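Long-range contacts in ferritin light chain (Trichoplusia ni, PDB 1Z6O), which stores iron in soluble form within a mixed shell of heavy and light chains, the light chain probably helping the ferrihydrite core to nucleate: residues Y5-L10 against A20-N25; A43-H48 against D99-D104; Y53-S58 against K114-E119; Q105-K110 against A137-Y142. One frame throughout, in Å; residues are numbered along the deposited sequence.

How the contacts relate
Contact 1 comes first along the chain and stands apart, in the N-terminal extension, its centre about 36 Å from that of the chain. Contacts 2, 4 and 3 follow, from start to far end, the long loop between helix 70-96 and helix 122-148, which crosses the ferritin four-helix bundle lengthwise. Contacts 2 and 3, with centres about 20 Å apart, both set this loop against helix 37-61, their segments alternating along the chain. Contact 4 lies about 12 Å from contact 2, centre to centre, touches it, and turns the loop against helix 122-148. One connection is thus fastened at three places, while contact 1 folds the extension that reaches a second subunit.

Contact 1: residues Y5-L10 against A20-N25; sequences YNDVAL and ALPRCN
The N-terminal extension, a feature outside the helical bundle, folds back on itself here: the short helix 4-11 meets the type I turn that runs from L21 to C24. D7 carries the contact. Its CG lies anti to the carbonyl carbon (chi1 -77°), which sends the carboxylate across to the turn. OD1 of D7 accepts the backbone N-H of R23, N to OD1 2.8 Å, nearly along the C-O axis, and also takes a weak bond from R23 NE at 3.0 Å. OD2 of D7 uses its syn lone pair for R23 NH2, at 2.8 Å and close to the guanidinium plane, in a salt bridge. The arginine chain, bent at chi2 and chi3, folds its head back to the carboxylate; P22 CG sits over one guanidinium face, 3.4 Å above it. On the apolar side of the contact, L21 CD2 packs on V8 CG2 at 3.8 Å. An alanine in place of D7 would remove all three bonds and would probably leave both the R23 amide and the arginine head poorly fixed. V8 and L21 also pack on A127 and L123 of a second subunit. The arrangement is a helix and a type I beta turn joined by the C4-C24 disulfide, the turn's R23 amide bound by an aspartate side chain.

Contact 2: residues A43-H48 against D99-D104; sequences AYAKLH and DKMNFD
In the ferritin four-helix bundle a long connection crosses from helix 70-96 to helix 122-148, and this contact lies where it starts out over helix 37-61. The loop segment 99-104 lies beside A45 and K46, without a hydrogen bond between the two. M101 reaches in with its tip: CG is anti to the backbone N, but the chain bends at chi2 (61°), and CE ends 3.8 Å from A45 CB. Nearer the backbone, M101 CG lies over one face of the F103 ring, toward its rim, so the two loop side chains brace each other while both also pack on a neighbouring heavy chain, M101 on its A44 and F103 on its A41.

K46, by contrast with the bent M101, is extended throughout, anti at every torsion. Its aliphatic part runs past the loop backbone, CD lying 3.6 Å from F103 O. The ammonium stops beside D104, whose side chain points the same way; at 4.1 Å from NZ to OD1 the charges probably attract each other, but they do not form a salt bridge. The loop is shaped from within by an Asx turn, N102 OD1 accepting D104 N at 2.9 Å from above its carbonyl plane.

On the helix, Y44 O takes two donors, the backbone N of H48 and its ring. H48 ND1 reaches Y44 O at 2.9 Å with an N-H...O angle of 166°, and H48 CE1 comes to rest 3.4 Å above the Y44 ring, toward its rim.

Contact 3: residues Y53-S58 against K114-E119; sequences YDYLLS and KNYTAE
The ring of Y116 has D54 over one face and S58 OG at its edge, in the plane. D54 CB stands 3.5 Å from the ring centroid and only 8° off the normal, a CH-pi contact, and the carboxylate that follows lies stacked, its plane 4° from that of the ring. The two side chains slide past each other in opposite directions, the D54 carboxylate reaching toward CG and CB of the tyrosine. The Y55 side chain crosses that of Y116 at about a right angle and presents its ring edge to the hydroxyl: Y55 CD2 is 3.6 Å from Y116 OH.

Y116 CG is anti to the backbone N (chi1 -176°), which carries the phenol away from the loop and onto helix 37-61. There Y116 OH and S58 OG share a short hydrogen bond of 2.6 Å. S58 OG also bonds a water at 2.7 Å, and that water donates to A118 O at 2.8 Å, so the serine hydroxyl ties the helix to the loop twice. Further on, A118 CB packs against L57 CB at 3.9 Å. A118 N is held in turn by S89 of a neighbouring heavy chain.

An alanine in place of Y116 would lose the ring and the phenol bond, and would probably leave D54 without its stacking partner and the loop looser on the helix. A carboxylate stacked beside the CG-CB end of an aromatic ring probably gains little by charge alone; the salt bridge from D54 OD2 to R51 of the same helix probably offsets that charge.

Contact 4: residues Q105-K110 against A137-Y142; sequences QHSTMK and AERAFY
M109 and Y142 slide past each other in opposite directions, the methionine of the crossover loop lying along one face of a tyrosine on helix 122-148. M109 CB sits 4.0 Å from the ring centroid, 13° off the normal, as a CH-pi contact. The sulfur follows obliquely, with SD 4.6 Å from the centroid and 3.8 Å from Y142 CB, a Met-aromatic contact. T108 instead meets the tyrosine crosswise at its tip: its OG1, held between the backbone N and the carbonyl carbon (chi1 62°), accepts the phenol proton at a short 2.5 Å from Y142 OH.

S107 comes over the guanidinium of R139, whose chain is bent at chi2 and chi3. S107 CB is 3.5 Å from R139 NH1, and OG stands above the same face, toward its rim. An ST turn places this serine, M109 N donating to S107 OG at 3.0 Å.

E40 takes both S107 OG and T108 N, so it ties this part of the loop to helix 37-61, while Y142 and R139 meet it from helix 122-148. Since T108 OG1 accepts from Y142 and is also hydrogen-bonded elsewhere, its own proton is probably directed to that other partner.

Contact 1: residues Y5-L10 against A20-N25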
# COMPACT_ATOMS: atom_id res chain seq x y z
N TYR A 5 -6.04 60.03 1.30
CA TYR A 5 -5.30 60.43 2.49
C TYR A 5 -5.62 61.88 2.89
O TYR A 5 -5.82 62.18 4.06
CB TYR A 5 -3.80 60.31 2.23
CG TYR A 5 -2.94 60.51 3.46
CD1 TYR A 5 -2.87 59.54 4.45
CD2 TYR A 5 -2.14 61.66 3.60
CE1 TYR A 5 -2.03 59.68 5.55
CE2 TYR A 5 -1.30 61.81 4.71
CZ TYR A 5 -1.25 60.81 5.67
OH TYR A 5 -0.40 60.92 6.76
N ASN A 6 -5.66 62.77 1.91
CA ASN A 6 -5.98 64.16 2.21
C ASN A 6 -7.42 64.30 2.71
O ASN A 6 -7.70 65.11 3.59
CB ASN A 6 -5.78 65.05 0.98
CG ASN A 6 -5.98 66.53 1.31
OD1 ASN A 6 -5.31 67.07 2.19
ND2 ASN A 6 -6.91 67.17 0.61
N ASP A 7 -8.35 63.51 2.16
CA ASP A 7 -9.74 63.56 2.63
C ASP A 7 -9.79 63.14 4.10
O ASP A 7 -10.52 63.73 4.90
CB ASP A 7 -10.64 62.62 1.83
CG ASP A 7 -11.00 63.16 0.46
OD1 ASP A 7 -11.60 62.40 -0.33
OD2 ASP A 7 -10.69 64.34 0.17
N VAL A 8 -9.02 62.12 4.45
CA VAL A 8 -8.99 61.66 5.83
C VAL A 8 -8.43 62.74 6.76
O VAL A 8 -8.99 63.00 7.83
CB VAL A 8 -8.16 60.36 5.98
CG1 VAL A 8 -7.93 60.05 7.46
CG2 VAL A 8 -8.91 59.19 5.33
N ALA A 9 -7.32 63.36 6.36
CA ALA A 9 -6.69 64.40 7.17
C ALA A 9 -7.68 65.54 7.43
O ALA A 9 -7.79 66.03 8.55
CB ALA A 9 -5.45 64.95 6.45
N LEU A 10 -8.42 65.94 6.40
CA LEU A 10 -9.40 67.01 6.54
C LEU A 10 -10.58 66.60 7.42
O LEU A 10 -10.89 67.27 8.40
CB LEU A 10 -9.91 67.45 5.17
CG LEU A 10 -8.88 68.12 4.25
CD1 LEU A 10 -9.48 68.37 2.88
CD2 LEU A 10 -8.42 69.43 4.88
N ALA A 20 -17.03 62.18 4.92
CA ALA A 20 -17.46 61.86 3.56
C ALA A 20 -16.47 60.97 2.79
O ALA A 20 -16.87 59.98 2.17
CB ALA A 20 -17.70 63.16 2.79
N LEU A 21 -15.20 61.35 2.82
CA LEU A 21 -14.14 60.60 2.14
C LEU A 21 -14.48 60.25 0.69
O LEU A 21 -14.40 59.08 0.29
CB LEU A 21 -13.81 59.32 2.92
CG LEU A 21 -13.49 59.52 4.41
CD1 LEU A 21 -13.08 58.19 5.01
CD2 LEU A 21 -12.38 60.55 4.58
N PRO A 22 -14.83 61.25 -0.12
CA PRO A 22 -15.18 60.98 -1.52
C PRO A 22 -14.09 60.31 -2.36
O PRO A 22 -14.41 59.57 -3.29
CB PRO A 22 -15.57 62.37 -2.06
CG PRO A 22 -14.76 63.30 -1.21
CD PRO A 22 -14.87 62.69 0.17
N ARG A 23 -12.82 60.54 -2.04
CA ARG A 23 -11.75 59.91 -2.80
C ARG A 23 -11.34 58.53 -2.30
O ARG A 23 -10.45 57.90 -2.87
CB ARG A 23 -10.51 60.81 -2.85
CG ARG A 23 -10.43 61.65 -4.12
CD ARG A 23 -11.59 62.62 -4.22
NE ARG A 23 -11.57 63.55 -3.09
CZ ARG A 23 -12.26 64.69 -3.04
NH1 ARG A 23 -13.03 65.05 -4.06
NH2 ARG A 23 -12.17 65.46 -1.97
N CYS A 24 -11.97 58.07 -1.22
CA CYS A 24 -11.63 56.75 -0.70
C CYS A 24 -12.59 55.74 -1.32
O CYS A 24 -13.54 55.29 -0.69
CB CYS A 24 -11.73 56.74 0.82
SG CYS A 24 -10.63 57.94 1.64
N ASN A 25 -12.36 55.43 -2.58
CA ASN A 25 -13.18 54.47 -3.29
C ASN A 25 -12.21 53.75 -4.21
O ASN A 25 -11.01 54.03 -4.16
CB ASN A 25 -14.33 55.17 -4.05
CG ASN A 25 -13.85 56.21 -5.07
OD1 ASN A 25 -14.63 57.04 -5.51
ND2 ASN A 25 -12.59 56.14 -5.46

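Contact 2: residues A43-H48 against D99-D104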
# COMPACT_ATOMS: atom_id res chain seq x y z
N ALA A 43 -23.85 48.09 -19.78
CA ALA A 43 -24.78 47.64 -20.83
C ALA A 43 -24.37 46.26 -21.36
O ALA A 43 -25.20 45.53 -21.89
CB ALA A 43 -24.82 48.67 -21.99
N TYR A 44 -23.09 45.92 -21.25
CA TYR A 44 -22.61 44.62 -21.72
C TYR A 44 -23.11 43.51 -20.78
O TYR A 44 -23.42 42.40 -21.22
CB TYR A 44 -21.07 44.62 -21.79
CG TYR A 44 -20.47 43.54 -22.68
CD1 TYR A 44 -21.07 43.18 -23.89
CD2 TYR A 44 -19.25 42.94 -22.35
CE1 TYR A 44 -20.46 42.25 -24.76
CE2 TYR A 44 -18.64 42.01 -23.20
CZ TYR A 44 -19.25 41.68 -24.41
OH TYR A 44 -18.63 40.77 -25.25
N ALA A 45 -23.19 43.81 -19.48
CA ALA A 45 -23.72 42.83 -18.53
C ALA A 45 -25.19 42.61 -18.88
O ALA A 45 -25.70 41.49 -18.86
CB ALA A 45 -23.61 43.35 -17.09
N LYS A 46 -25.88 43.69 -19.21
CA LYS A 46 -27.29 43.63 -19.56
C LYS A 46 -27.52 42.80 -20.83
O LYS A 46 -28.49 42.04 -20.92
CB LYS A 46 -27.83 45.05 -19.74
CG LYS A 46 -29.29 45.13 -20.18
CD LYS A 46 -29.68 46.59 -20.38
CE LYS A 46 -30.97 46.72 -21.16
NZ LYS A 46 -31.34 48.15 -21.34
N LEU A 47 -26.64 42.95 -21.81
CA LEU A 47 -26.77 42.18 -23.05
C LEU A 47 -26.58 40.68 -22.75
O LEU A 47 -27.33 39.84 -23.27
CB LEU A 47 -25.74 42.64 -24.09
CG LEU A 47 -25.72 41.91 -25.45
CD1 LEU A 47 -27.09 42.02 -26.13
CD2 LEU A 47 -24.63 42.53 -26.33
N HIS A 48 -25.60 40.34 -21.92
CA HIS A 48 -25.39 38.93 -21.59
C HIS A 48 -26.59 38.39 -20.82
O HIS A 48 -26.99 37.25 -21.02
CB HIS A 48 -24.13 38.72 -20.73
CG HIS A 48 -22.86 38.69 -21.52
ND1 HIS A 48 -22.18 39.83 -21.90
CD2 HIS A 48 -22.15 37.65 -22.02
CE1 HIS A 48 -21.11 39.49 -22.60
NE2 HIS A 48 -21.07 38.18 -22.69
N ASP A 99 -17.48 51.44 -9.64
CA ASP A 99 -18.71 51.96 -10.23
C ASP A 99 -19.87 51.17 -9.63
O ASP A 99 -19.69 50.36 -8.71
CB ASP A 99 -18.61 51.77 -11.75
CG ASP A 99 -19.63 52.58 -12.54
OD1 ASP A 99 -20.37 53.40 -11.95
OD2 ASP A 99 -19.67 52.39 -13.77
N LYS A 100 -21.08 51.43 -10.10
CA LYS A 100 -22.22 50.67 -9.62
C LYS A 100 -23.03 50.25 -10.82
O LYS A 100 -23.13 50.98 -11.81
CB LYS A 100 -23.07 51.49 -8.65
CG LYS A 100 -23.85 52.62 -9.23
CD LYS A 100 -24.72 53.22 -8.13
CE LYS A 100 -25.40 54.49 -8.59
NZ LYS A 100 -26.09 55.17 -7.45
N MET A 101 -23.59 49.06 -10.75
CA MET A 101 -24.36 48.51 -11.84
C MET A 101 -25.72 49.17 -11.97
O MET A 101 -26.41 49.38 -10.99
CB MET A 101 -24.52 47.00 -11.63
CG MET A 101 -25.31 46.29 -12.71
SD MET A 101 -24.51 46.44 -14.34
CE MET A 101 -25.85 45.92 -15.37
N ASN A 102 -26.10 49.51 -13.20
CA ASN A 102 -27.41 50.11 -13.48
C ASN A 102 -28.02 49.17 -14.53
O ASN A 102 -27.53 49.10 -15.65
CB ASN A 102 -27.21 51.51 -14.06
CG ASN A 102 -28.50 52.12 -14.59
OD1 ASN A 102 -29.56 51.48 -14.60
ND2 ASN A 102 -28.42 53.36 -15.05
N PHE A 103 -29.08 48.45 -14.17
CA PHE A 103 -29.67 47.50 -15.11
C PHE A 103 -30.47 48.09 -16.26
O PHE A 103 -30.98 47.36 -17.10
CB PHE A 103 -30.52 46.47 -14.37
CG PHE A 103 -29.71 45.55 -13.49
CD1 PHE A 103 -29.34 45.93 -12.21
CD2 PHE A 103 -29.27 44.33 -13.98
CE1 PHE A 103 -28.55 45.10 -11.41
CE2 PHE A 103 -28.47 43.49 -13.19
CZ PHE A 103 -28.11 43.88 -11.91
N ASP A 104 -30.59 49.41 -16.30
CA ASP A 104 -31.32 50.04 -17.39
C ASP A 104 -30.38 50.85 -18.27
O ASP A 104 -30.82 51.71 -19.04
CB ASP A 104 -32.41 50.95 -16.84
CG ASP A 104 -33.62 51.05 -17.78
OD1 ASP A 104 -33.46 50.82 -19.00
OD2 ASP A 104 -34.73 51.35 -17.29

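Contact 3: residues Y53-S58 against K114-E119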
# COMPACT_ATOMS: atom_id res chain seq x y z
N TYR A 53 -31.19 34.40 -21.15
CA TYR A 53 -32.58 33.93 -21.15
C TYR A 53 -33.09 33.60 -22.56
O TYR A 53 -33.90 32.70 -22.71
CB TYR A 53 -33.48 34.94 -20.40
CG TYR A 53 -33.43 34.69 -18.90
CD1 TYR A 53 -32.80 35.59 -18.02
CD2 TYR A 53 -33.99 33.53 -18.37
CE1 TYR A 53 -32.74 35.32 -16.64
CE2 TYR A 53 -33.93 33.26 -17.00
CZ TYR A 53 -33.31 34.15 -16.15
OH TYR A 53 -33.29 33.86 -14.80
N ASP A 54 -32.60 34.29 -23.60
CA ASP A 54 -33.00 33.94 -24.97
C ASP A 54 -32.50 32.51 -25.26
O ASP A 54 -33.23 31.67 -25.81
CB ASP A 54 -32.35 34.86 -26.02
CG ASP A 54 -32.93 36.27 -26.03
OD1 ASP A 54 -34.10 36.43 -25.64
OD2 ASP A 54 -32.21 37.20 -26.45
N TYR A 55 -31.25 32.24 -24.92
CA TYR A 55 -30.67 30.91 -25.16
C TYR A 55 -31.40 29.85 -24.34
O TYR A 55 -31.58 28.71 -24.78
CB TYR A 55 -29.18 30.91 -24.79
CG TYR A 55 -28.33 31.79 -25.69
CD1 TYR A 55 -27.21 32.44 -25.19
CD2 TYR A 55 -28.63 31.94 -27.05
CE1 TYR A 55 -26.39 33.22 -26.01
CE2 TYR A 55 -27.81 32.73 -27.89
CZ TYR A 55 -26.69 33.36 -27.36
OH TYR A 55 -25.86 34.12 -28.15
N LEU A 56 -31.81 30.21 -23.13
CA LEU A 56 -32.53 29.26 -22.29
C LEU A 56 -33.85 28.86 -22.96
O LEU A 56 -34.24 27.69 -22.93
CB LEU A 56 -32.81 29.89 -20.91
CG LEU A 56 -33.55 28.96 -19.94
CD1 LEU A 56 -32.67 27.74 -19.66
CD2 LEU A 56 -33.86 29.68 -18.64
N LEU A 57 -34.54 29.82 -23.58
CA LEU A 57 -35.80 29.51 -24.26
C LEU A 57 -35.54 28.63 -25.49
O LEU A 57 -36.36 27.76 -25.80
CB LEU A 57 -36.53 30.80 -24.66
CG LEU A 57 -37.02 31.64 -23.46
CD1 LEU A 57 -37.64 32.94 -23.97
CD2 LEU A 57 -38.04 30.85 -22.64
N SER A 58 -34.44 28.85 -26.19
CA SER A 58 -34.12 27.98 -27.33
C SER A 58 -33.83 26.57 -26.82
O SER A 58 -34.23 25.59 -27.44
CB SER A 58 -32.89 28.50 -28.10
OG SER A 58 -33.22 29.65 -28.86
N LYS A 114 -33.95 43.51 -33.44
CA LYS A 114 -34.48 42.26 -33.97
C LYS A 114 -34.83 41.31 -32.83
O LYS A 114 -33.94 40.79 -32.16
CB LYS A 114 -33.46 41.61 -34.90
N ASN A 115 -36.13 41.10 -32.61
CA ASN A 115 -36.59 40.21 -31.55
C ASN A 115 -36.02 38.81 -31.72
O ASN A 115 -35.86 38.32 -32.84
CB ASN A 115 -38.12 40.13 -31.53
CG ASN A 115 -38.77 41.45 -31.17
OD1 ASN A 115 -38.46 42.05 -30.13
ND2 ASN A 115 -39.69 41.91 -32.01
N TYR A 116 -35.71 38.17 -30.60
CA TYR A 116 -35.17 36.81 -30.62
C TYR A 116 -36.36 35.86 -30.51
O TYR A 116 -37.11 35.93 -29.55
CB TYR A 116 -34.23 36.60 -29.43
CG TYR A 116 -33.53 35.26 -29.40
CD1 TYR A 116 -32.20 35.14 -29.78
CD2 TYR A 116 -34.21 34.11 -28.96
CE1 TYR A 116 -31.53 33.91 -29.73
CE2 TYR A 116 -33.55 32.86 -28.90
CZ TYR A 116 -32.21 32.78 -29.29
OH TYR A 116 -31.53 31.57 -29.20
N THR A 117 -36.54 34.98 -31.49
CA THR A 117 -37.64 34.01 -31.41
C THR A 117 -37.02 32.64 -31.17
O THR A 117 -36.06 32.27 -31.83
CB THR A 117 -38.48 33.97 -32.71
OG1 THR A 117 -37.73 33.34 -33.74
CG2 THR A 117 -38.84 35.38 -33.15
N ALA A 118 -37.58 31.90 -30.22
CA ALA A 118 -37.05 30.59 -29.87
C ALA A 118 -37.55 29.45 -30.76
O ALA A 118 -36.88 28.43 -30.89
CB ALA A 118 -37.36 30.28 -28.41
N GLU A 119 -38.73 29.61 -31.36
CA GLU A 119 -39.29 28.56 -32.22
C GLU A 119 -38.67 28.63 -33.61
O GLU A 119 -39.12 29.40 -34.45
CB GLU A 119 -40.82 28.69 -32.32
CG GLU A 119 -41.54 28.76 -30.98
CD GLU A 119 -41.63 30.17 -30.39
OE1 GLU A 119 -41.01 31.10 -30.94
OE2 GLU A 119 -42.33 30.34 -29.37
O HOH W 1 -34.11 28.55 -31.12

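Contact 4: residues Q105-K110 against A137-Y142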
# COMPACT_ATOMS: atom_id res chain seq x y z
N GLN A 105 -29.08 50.59 -18.16
CA GLN A 105 -28.10 51.33 -18.96
C GLN A 105 -28.11 50.85 -20.39
O GLN A 105 -28.09 49.65 -20.66
CB GLN A 105 -26.70 51.17 -18.37
CG GLN A 105 -25.64 51.96 -19.12
CD GLN A 105 -25.94 53.45 -19.13
OE1 GLN A 105 -26.05 54.07 -18.08
NE2 GLN A 105 -26.07 54.04 -20.32
N HIS A 106 -28.14 51.78 -21.33
CA HIS A 106 -28.14 51.41 -22.74
C HIS A 106 -26.78 51.64 -23.36
O HIS A 106 -25.99 52.45 -22.89
CB HIS A 106 -29.20 52.22 -23.49
CG HIS A 106 -30.59 51.95 -23.03
ND1 HIS A 106 -31.19 50.72 -23.18
CD2 HIS A 106 -31.49 52.73 -22.38
CE1 HIS A 106 -32.40 50.75 -22.64
NE2 HIS A 106 -32.60 51.96 -22.15
N SER A 107 -26.50 50.89 -24.42
CA SER A 107 -25.25 51.01 -25.14
C SER A 107 -25.40 52.12 -26.18
O SER A 107 -26.51 52.41 -26.62
CB SER A 107 -24.94 49.70 -25.88
OG SER A 107 -23.82 49.85 -26.73
N THR A 108 -24.29 52.74 -26.57
CA THR A 108 -24.35 53.78 -27.59
C THR A 108 -24.14 53.12 -28.94
O THR A 108 -24.48 53.69 -29.97
CB THR A 108 -23.23 54.82 -27.42
OG1 THR A 108 -21.96 54.18 -27.55
CG2 THR A 108 -23.32 55.48 -26.05
N MET A 109 -23.59 51.92 -28.93
CA MET A 109 -23.35 51.22 -30.19
C MET A 109 -24.66 51.01 -30.91
O MET A 109 -25.57 50.33 -30.41
CB MET A 109 -22.66 49.88 -29.95
CG MET A 109 -22.06 49.30 -31.22
SD MET A 109 -21.35 47.68 -30.96
CE MET A 109 -22.74 46.89 -30.43
N LYS A 110 -24.76 51.60 -32.09
CA LYS A 110 -25.95 51.52 -32.92
C LYS A 110 -26.17 50.09 -33.40
O LYS A 110 -25.51 49.61 -34.33
CB LYS A 110 -25.80 52.48 -34.10
CG LYS A 110 -25.61 53.92 -33.64
CD LYS A 110 -24.93 54.79 -34.68
CE LYS A 110 -24.60 56.16 -34.10
NZ LYS A 110 -23.81 57.00 -35.03
N ALA A 137 -19.40 39.56 -29.62
CA ALA A 137 -17.98 39.73 -29.93
C ALA A 137 -17.68 41.14 -30.43
O ALA A 137 -16.69 41.74 -30.02
CB ALA A 137 -17.54 38.69 -30.98
N GLU A 138 -18.52 41.67 -31.31
CA GLU A 138 -18.28 43.02 -31.82
C GLU A 138 -18.53 44.07 -30.75
O GLU A 138 -17.94 45.15 -30.79
CB GLU A 138 -19.13 43.26 -33.08
CG GLU A 138 -18.61 42.40 -34.25
CD GLU A 138 -19.40 42.57 -35.53
OE1 GLU A 138 -20.50 43.15 -35.48
OE2 GLU A 138 -18.92 42.11 -36.59
N ARG A 139 -19.40 43.77 -29.80
CA ARG A 139 -19.64 44.71 -28.71
C ARG A 139 -18.35 44.75 -27.86
O ARG A 139 -17.94 45.81 -27.40
CB ARG A 139 -20.83 44.28 -27.84
CG ARG A 139 -21.16 45.27 -26.71
CD ARG A 139 -21.74 46.58 -27.24
NE ARG A 139 -23.10 46.40 -27.77
CZ ARG A 139 -24.19 46.28 -27.02
NH1 ARG A 139 -24.12 46.33 -25.69
NH2 ARG A 139 -25.37 46.10 -27.61
N ALA A 140 -17.70 43.60 -27.66
CA ALA A 140 -16.45 43.61 -26.90
C ALA A 140 -15.40 44.44 -27.66
O ALA A 140 -14.63 45.17 -27.04
CB ALA A 140 -15.93 42.18 -26.66
N PHE A 141 -15.35 44.31 -28.98
CA PHE A 141 -14.39 45.08 -29.78
C PHE A 141 -14.65 46.58 -29.59
O PHE A 141 -13.73 47.39 -29.49
CB PHE A 141 -14.54 44.76 -31.28
CG PHE A 141 -13.82 43.50 -31.73
CD1 PHE A 141 -13.38 42.55 -30.81
CD2 PHE A 141 -13.60 43.28 -33.09
CE1 PHE A 141 -12.72 41.37 -31.25
CE2 PHE A 141 -12.94 42.12 -33.54
CZ PHE A 141 -12.51 41.16 -32.61
N TYR A 142 -15.93 46.94 -29.57
CA TYR A 142 -16.34 48.34 -29.40
C TYR A 142 -15.90 48.90 -28.04
O TYR A 142 -15.34 49.99 -27.96
CB TYR A 142 -17.86 48.42 -29.55
CG TYR A 142 -18.40 49.82 -29.38
CD1 TYR A 142 -18.26 50.76 -30.38
CD2 TYR A 142 -19.06 50.18 -28.21
CE1 TYR A 142 -18.77 52.06 -30.23
CE2 TYR A 142 -19.57 51.47 -28.04
CZ TYR A 142 -19.42 52.40 -29.06
OH TYR A 142 -19.92 53.67 -28.91